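Local coordinates for protein argonaute (PDB 1YVU), which uses short single-stranded DNA guides to bind complementary RNA targets and cleave them with the help of divalent metal ions, at residues E4-R15 with Y301-A312. Sequence-based numbering, arbitrary orientation.
Sequences EALLNLYRIEYR and YGWYISPEEERA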
loop_
_atom_site.group_PDB
_atom_site.type_symbol
_atom_site.label_atom_id
_atom_site.label_comp_id
_atom_site.label_asym_id
_atom_site.label_seq_id
_atom_site.Cartn_x
_atom_site.Cartn_y
_atom_site.Cartn_z
ATOM N N GLU A 4 3.709 17.232 21.644
ATOM C CA GLU A 4 4.936 16.851 20.884
ATOM C C GLU A 4 4.558 15.686 19.967
ATOM O O GLU A 4 5.059 14.567 20.138
ATOM C CB GLU A 4 6.048 16.427 21.867
ATOM C CG GLU A 4 6.310 17.417 23.039
ATOM C CD GLU A 4 7.284 16.878 24.106
ATOM O OE1 GLU A 4 8.180 16.067 23.754
ATOM O OE2 GLU A 4 7.154 17.277 25.297
ATOM N N ALA A 5 3.626 15.954 19.043
ATOM C CA ALA A 5 3.084 14.998 18.039
ATOM C C ALA A 5 2.176 13.835 18.501
ATOM O O ALA A 5 2.657 12.821 19.035
ATOM C CB ALA A 5 4.182 14.487 17.120
ATOM N N LEU A 6 0.871 13.973 18.235
ATOM C CA LEU A 6 -0.126 12.984 18.632
ATOM C C LEU A 6 -0.407 11.932 17.573
ATOM O O LEU A 6 -0.216 12.188 16.393
ATOM C CB LEU A 6 -1.444 13.670 18.990
ATOM C CG LEU A 6 -1.499 14.758 20.042
ATOM C CD1 LEU A 6 -2.958 15.048 20.338
ATOM C CD2 LEU A 6 -0.836 14.299 21.272
ATOM N N LEU A 7 -0.849 10.749 18.023
ATOM C CA LEU A 7 -1.197 9.620 17.159
ATOM C C LEU A 7 -2.500 8.943 17.598
ATOM O O LEU A 7 -2.814 8.912 18.803
ATOM C CB LEU A 7 -0.127 8.527 17.183
ATOM C CG LEU A 7 1.292 8.637 16.630
ATOM C CD1 LEU A 7 2.252 8.755 17.795
ATOM C CD2 LEU A 7 1.677 7.437 15.821
ATOM N N ASN A 8 -3.104 8.232 16.625
ATOM C CA ASN A 8 -4.342 7.423 16.704
ATOM C C ASN A 8 -4.221 6.281 17.687
ATOM O O ASN A 8 -4.897 5.251 17.505
ATOM C CB ASN A 8 -4.546 6.651 15.394
ATOM C CG ASN A 8 -4.843 7.503 14.239
ATOM O OD1 ASN A 8 -6.000 7.778 13.943
ATOM N ND2 ASN A 8 -3.807 7.873 13.519
ATOM N N LEU A 9 -3.280 6.373 18.624
ATOM C CA LEU A 9 -3.040 5.290 19.584
ATOM C C LEU A 9 -3.481 5.623 20.977
ATOM O O LEU A 9 -3.138 6.668 21.482
ATOM C CB LEU A 9 -1.565 4.903 19.574
ATOM C CG LEU A 9 -0.984 4.532 18.205
ATOM C CD1 LEU A 9 0.503 4.655 18.185
ATOM C CD2 LEU A 9 -1.427 3.170 17.824
ATOM N N TYR A 10 -4.286 4.753 21.574
ATOM C CA TYR A 10 -4.800 4.967 22.918
ATOM C C TYR A 10 -4.657 3.692 23.733
ATOM O O TYR A 10 -5.119 2.634 23.278
ATOM C CB TYR A 10 -6.294 5.272 22.855
ATOM C CG TYR A 10 -6.685 6.400 21.954
ATOM C CD1 TYR A 10 -6.967 6.172 20.583
ATOM C CD2 TYR A 10 -6.727 7.713 22.445
ATOM C CE1 TYR A 10 -7.263 7.264 19.712
ATOM C CE2 TYR A 10 -7.034 8.801 21.603
ATOM C CZ TYR A 10 -7.287 8.576 20.235
ATOM O OH TYR A 10 -7.485 9.657 19.406
ATOM N N ARG A 11 -4.141 3.810 24.972
ATOM C CA ARG A 11 -3.963 2.663 25.877
ATOM C C ARG A 11 -5.298 2.044 26.138
ATOM O O ARG A 11 -6.232 2.731 26.491
ATOM C CB ARG A 11 -3.328 3.041 27.216
ATOM C CG ARG A 11 -1.866 3.352 27.093
ATOM C CD ARG A 11 -1.099 3.398 28.414
ATOM N NE ARG A 11 0.346 3.529 28.155
ATOM C CZ ARG A 11 1.251 4.011 29.009
ATOM N NH1 ARG A 11 0.889 4.421 30.220
ATOM N NH2 ARG A 11 2.528 4.101 28.633
ATOM N N ILE A 12 -5.411 0.783 25.751
ATOM C CA ILE A 12 -6.620 0.012 25.940
ATOM C C ILE A 12 -6.378 -1.034 27.042
ATOM O O ILE A 12 -5.272 -1.560 27.202
ATOM C CB ILE A 12 -7.156 -0.580 24.578
ATOM C CG1 ILE A 12 -8.484 -1.285 24.787
ATOM C CG2 ILE A 12 -6.150 -1.514 23.910
ATOM C CD1 ILE A 12 -9.190 -1.568 23.528
ATOM N N GLU A 13 -7.407 -1.278 27.837
ATOM C CA GLU A 13 -7.322 -2.215 28.939
ATOM C C GLU A 13 -8.616 -2.993 29.112
ATOM O O GLU A 13 -9.697 -2.491 28.790
ATOM C CB GLU A 13 -6.991 -1.454 30.230
ATOM C CG GLU A 13 -5.505 -1.404 30.549
ATOM C CD GLU A 13 -5.050 -0.111 31.201
ATOM O OE1 GLU A 13 -5.796 0.500 31.991
ATOM O OE2 GLU A 13 -3.904 0.288 30.931
ATOM N N TYR A 14 -8.478 -4.246 29.544
ATOM C CA TYR A 14 -9.611 -5.133 29.803
ATOM C C TYR A 14 -9.481 -5.788 31.204
ATOM O O TYR A 14 -8.549 -6.562 31.474
ATOM C CB TYR A 14 -9.742 -6.193 28.703
ATOM C CG TYR A 14 -11.013 -7.017 28.773
ATOM C CD1 TYR A 14 -12.269 -6.404 28.938
ATOM C CD2 TYR A 14 -10.968 -8.415 28.677
ATOM C CE1 TYR A 14 -13.453 -7.157 29.013
ATOM C CE2 TYR A 14 -12.153 -9.190 28.748
ATOM C CZ TYR A 14 -13.396 -8.553 28.923
ATOM O OH TYR A 14 -14.558 -9.299 29.095
ATOM N N ARG A 15 -10.416 -5.434 32.086
ATOM C CA ARG A 15 -10.489 -5.941 33.465
ATOM C C ARG A 15 -11.974 -6.356 33.713
ATOM O O ARG A 15 -12.673 -5.690 34.491
ATOM C CB ARG A 15 -10.095 -4.831 34.469
ATOM C CG ARG A 15 -8.766 -4.127 34.229
ATOM C CD ARG A 15 -8.534 -3.038 35.289
ATOM N NE ARG A 15 -7.709 -1.884 34.880
ATOM C CZ ARG A 15 -6.424 -1.925 34.531
ATOM N NH1 ARG A 15 -5.762 -3.072 34.486
ATOM N NH2 ARG A 15 -5.761 -0.796 34.347
ATOM N N TYR A 301 -18.681 -3.718 30.360
ATOM C CA TYR A 301 -18.193 -5.024 29.924
ATOM C C TYR A 301 -16.759 -5.257 30.355
ATOM O O TYR A 301 -16.205 -6.346 30.176
ATOM C CB TYR A 301 -18.403 -5.162 28.416
ATOM C CG TYR A 301 -19.883 -5.126 28.069
ATOM C CD1 TYR A 301 -20.550 -3.903 27.863
ATOM C CD2 TYR A 301 -20.660 -6.313 28.062
ATOM C CE1 TYR A 301 -21.963 -3.852 27.674
ATOM C CE2 TYR A 301 -22.084 -6.273 27.869
ATOM C CZ TYR A 301 -22.720 -5.038 27.688
ATOM O OH TYR A 301 -24.093 -4.977 27.599
ATOM N N GLY A 302 -16.216 -4.232 31.013
ATOM C CA GLY A 302 -14.861 -4.252 31.546
ATOM C C GLY A 302 -13.768 -3.596 30.722
ATOM O O GLY A 302 -12.588 -3.773 31.030
ATOM N N TRP A 303 -14.145 -2.809 29.712
ATOM C CA TRP A 303 -13.183 -2.144 28.828
ATOM C C TRP A 303 -12.867 -0.682 29.116
ATOM O O TRP A 303 -13.769 0.137 29.291
ATOM C CB TRP A 303 -13.653 -2.218 27.378
ATOM C CG TRP A 303 -13.607 -3.550 26.767
ATOM C CD1 TRP A 303 -14.631 -4.427 26.682
ATOM C CD2 TRP A 303 -12.477 -4.175 26.109
ATOM N NE1 TRP A 303 -14.232 -5.559 26.009
ATOM C CE2 TRP A 303 -12.921 -5.436 25.640
ATOM C CE3 TRP A 303 -11.136 -3.781 25.865
ATOM C CZ2 TRP A 303 -12.072 -6.334 24.948
ATOM C CZ3 TRP A 303 -10.271 -4.692 25.168
ATOM C CH2 TRP A 303 -10.766 -5.954 24.721
ATOM N N TYR A 304 -11.576 -0.361 29.075
ATOM C CA TYR A 304 -11.097 0.998 29.268
ATOM C C TYR A 304 -10.273 1.342 28.052
ATOM O O TYR A 304 -9.548 0.498 27.523
ATOM C CB TYR A 304 -10.193 1.113 30.484
ATOM C CG TYR A 304 -9.661 2.510 30.711
ATOM C CD1 TYR A 304 -10.504 3.511 31.234
ATOM C CD2 TYR A 304 -8.301 2.834 30.451
ATOM C CE1 TYR A 304 -10.026 4.805 31.508
ATOM C CE2 TYR A 304 -7.798 4.147 30.719
ATOM C CZ TYR A 304 -8.680 5.122 31.252
ATOM O OH TYR A 304 -8.248 6.402 31.534
ATOM N N ILE A 305 -10.424 2.589 27.613
ATOM C CA ILE A 305 -9.698 3.145 26.490
ATOM C C ILE A 305 -9.288 4.534 26.977
ATOM O O ILE A 305 -10.125 5.308 27.472
ATOM C CB ILE A 305 -10.575 3.264 25.182
ATOM C CG1 ILE A 305 -11.186 1.899 24.775
ATOM C CG2 ILE A 305 -9.695 3.768 24.008
ATOM C CD1 ILE A 305 -12.138 1.930 23.597
ATOM N N SER A 306 -7.991 4.829 26.866
ATOM C CA SER A 306 -7.437 6.109 27.263
ATOM C C SER A 306 -7.963 7.245 26.355
ATOM O O SER A 306 -8.062 7.074 25.134
ATOM C CB SER A 306 -5.899 6.050 27.182
ATOM O OG SER A 306 -5.274 7.115 27.905
ATOM N N PRO A 307 -8.450 8.362 26.961
ATOM C CA PRO A 307 -8.967 9.527 26.209
ATOM C C PRO A 307 -7.803 10.287 25.558
ATOM O O PRO A 307 -7.988 11.056 24.614
ATOM C CB PRO A 307 -9.597 10.378 27.313
ATOM C CG PRO A 307 -10.062 9.348 28.302
ATOM C CD PRO A 307 -8.845 8.468 28.382
ATOM N N GLU A 308 -6.611 10.020 26.079
ATOM C CA GLU A 308 -5.381 10.634 25.637
ATOM C C GLU A 308 -4.547 9.829 24.613
ATOM O O GLU A 308 -4.161 8.670 24.849
ATOM C CB GLU A 308 -4.542 11.014 26.862
ATOM C CG GLU A 308 -5.139 12.165 27.685
ATOM C CD GLU A 308 -4.144 13.278 27.972
ATOM O OE1 GLU A 308 -3.231 13.061 28.806
ATOM O OE2 GLU A 308 -4.270 14.365 27.365
ATOM N N GLU A 309 -4.235 10.499 23.495
ATOM C CA GLU A 309 -3.442 9.967 22.390
ATOM C C GLU A 309 -2.060 9.652 22.873
ATOM O O GLU A 309 -1.644 10.192 23.887
ATOM C CB GLU A 309 -3.306 11.014 21.286
ATOM C CG GLU A 309 -4.535 11.255 20.411
ATOM C CD GLU A 309 -5.683 12.012 21.083
ATOM O OE1 GLU A 309 -5.474 12.737 22.095
ATOM O OE2 GLU A 309 -6.816 11.876 20.561
ATOM N N GLU A 310 -1.358 8.762 22.178
ATOM C CA GLU A 310 -0.001 8.447 22.568
ATOM C C GLU A 310 0.873 9.390 21.766
ATOM O O GLU A 310 0.652 9.604 20.568
ATOM C CB GLU A 310 0.349 6.986 22.297
ATOM C CG GLU A 310 -0.409 5.959 23.158
ATOM C CD GLU A 310 -0.057 5.976 24.661
ATOM O OE1 GLU A 310 1.109 5.647 25.014
ATOM O OE2 GLU A 310 -0.966 6.284 25.485
ATOM N N ARG A 311 1.768 10.068 22.478
ATOM C CA ARG A 311 2.679 11.021 21.868
ATOM C C ARG A 311 3.886 10.315 21.311
ATOM O O ARG A 311 4.298 9.283 21.843
ATOM C CB ARG A 311 3.109 12.065 22.894
ATOM C CG ARG A 311 2.072 13.154 23.115
ATOM C CD ARG A 311 1.442 13.141 24.510
ATOM N NE ARG A 311 -0.004 13.384 24.461
ATOM C CZ ARG A 311 -0.614 14.522 24.793
ATOM N NH1 ARG A 311 0.076 15.581 25.215
ATOM N NH2 ARG A 311 -1.938 14.604 24.666
ATOM N N ALA A 312 4.434 10.873 20.234
ATOM C CA ALA A 312 5.634 10.334 19.576
ATOM C C ALA A 312 6.843 10.459 20.477
ATOM O O ALA A 312 6.846 11.287 21.385
ATOM C CB ALA A 312 5.900 11.077 18.291
#
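Tyr-14 lies across the indole of Trp-303 in an offset stack, its ring and the five-membered ring 4.3 Å apart between centroids with their planes at 24°. CD1 of the tyrosine sits over the indole, and its CB makes a CH-pi contact with the six-membered ring. CG of Tyr-14 is anti to the backbone N (chi1 -171°), which swings the phenol over the indole face, with CE1 near Tyr-301 O. Ile-12 lies on the same side of the sheet as Tyr-14 and Trp-303, its CD1 3.7 Å from CZ3 of Trp-303. Underneath, strands 9-14 and 303-305 run antiparallel: Glu-13 and Tyr-304 form a hydrogen-bonded pair, with Tyr-304 N 2.9 Å from Glu-13 O, and further bonds join Arg-15 N to Gly-302 O and Ser-306 N to Arg-11 O. The ladder ties the N-terminal domain to linker L2 within the PAZ lobe of this argonaute, strand 303-305 following the Schellman motif at Gly-302. Beyond residues 306-308, Glu-309 OE2 takes a hydrogen bond from the OH of the buried Tyr-10, 2.6 Å away, on the anti side of the carboxylate and 27° out of its plane; Arg-288 of helix 280-299 pairs with OE1. Farther along, Leu-6 CD2 rests on one face of the Arg-311 guanidinium, and Ala-312 N bonds to Ala-5 O. Phe-101 and Phe-104 of helix 94-107 meet Trp-303 edge-to-face, and Leu-100 touches both Tyr-14 and Trp-303.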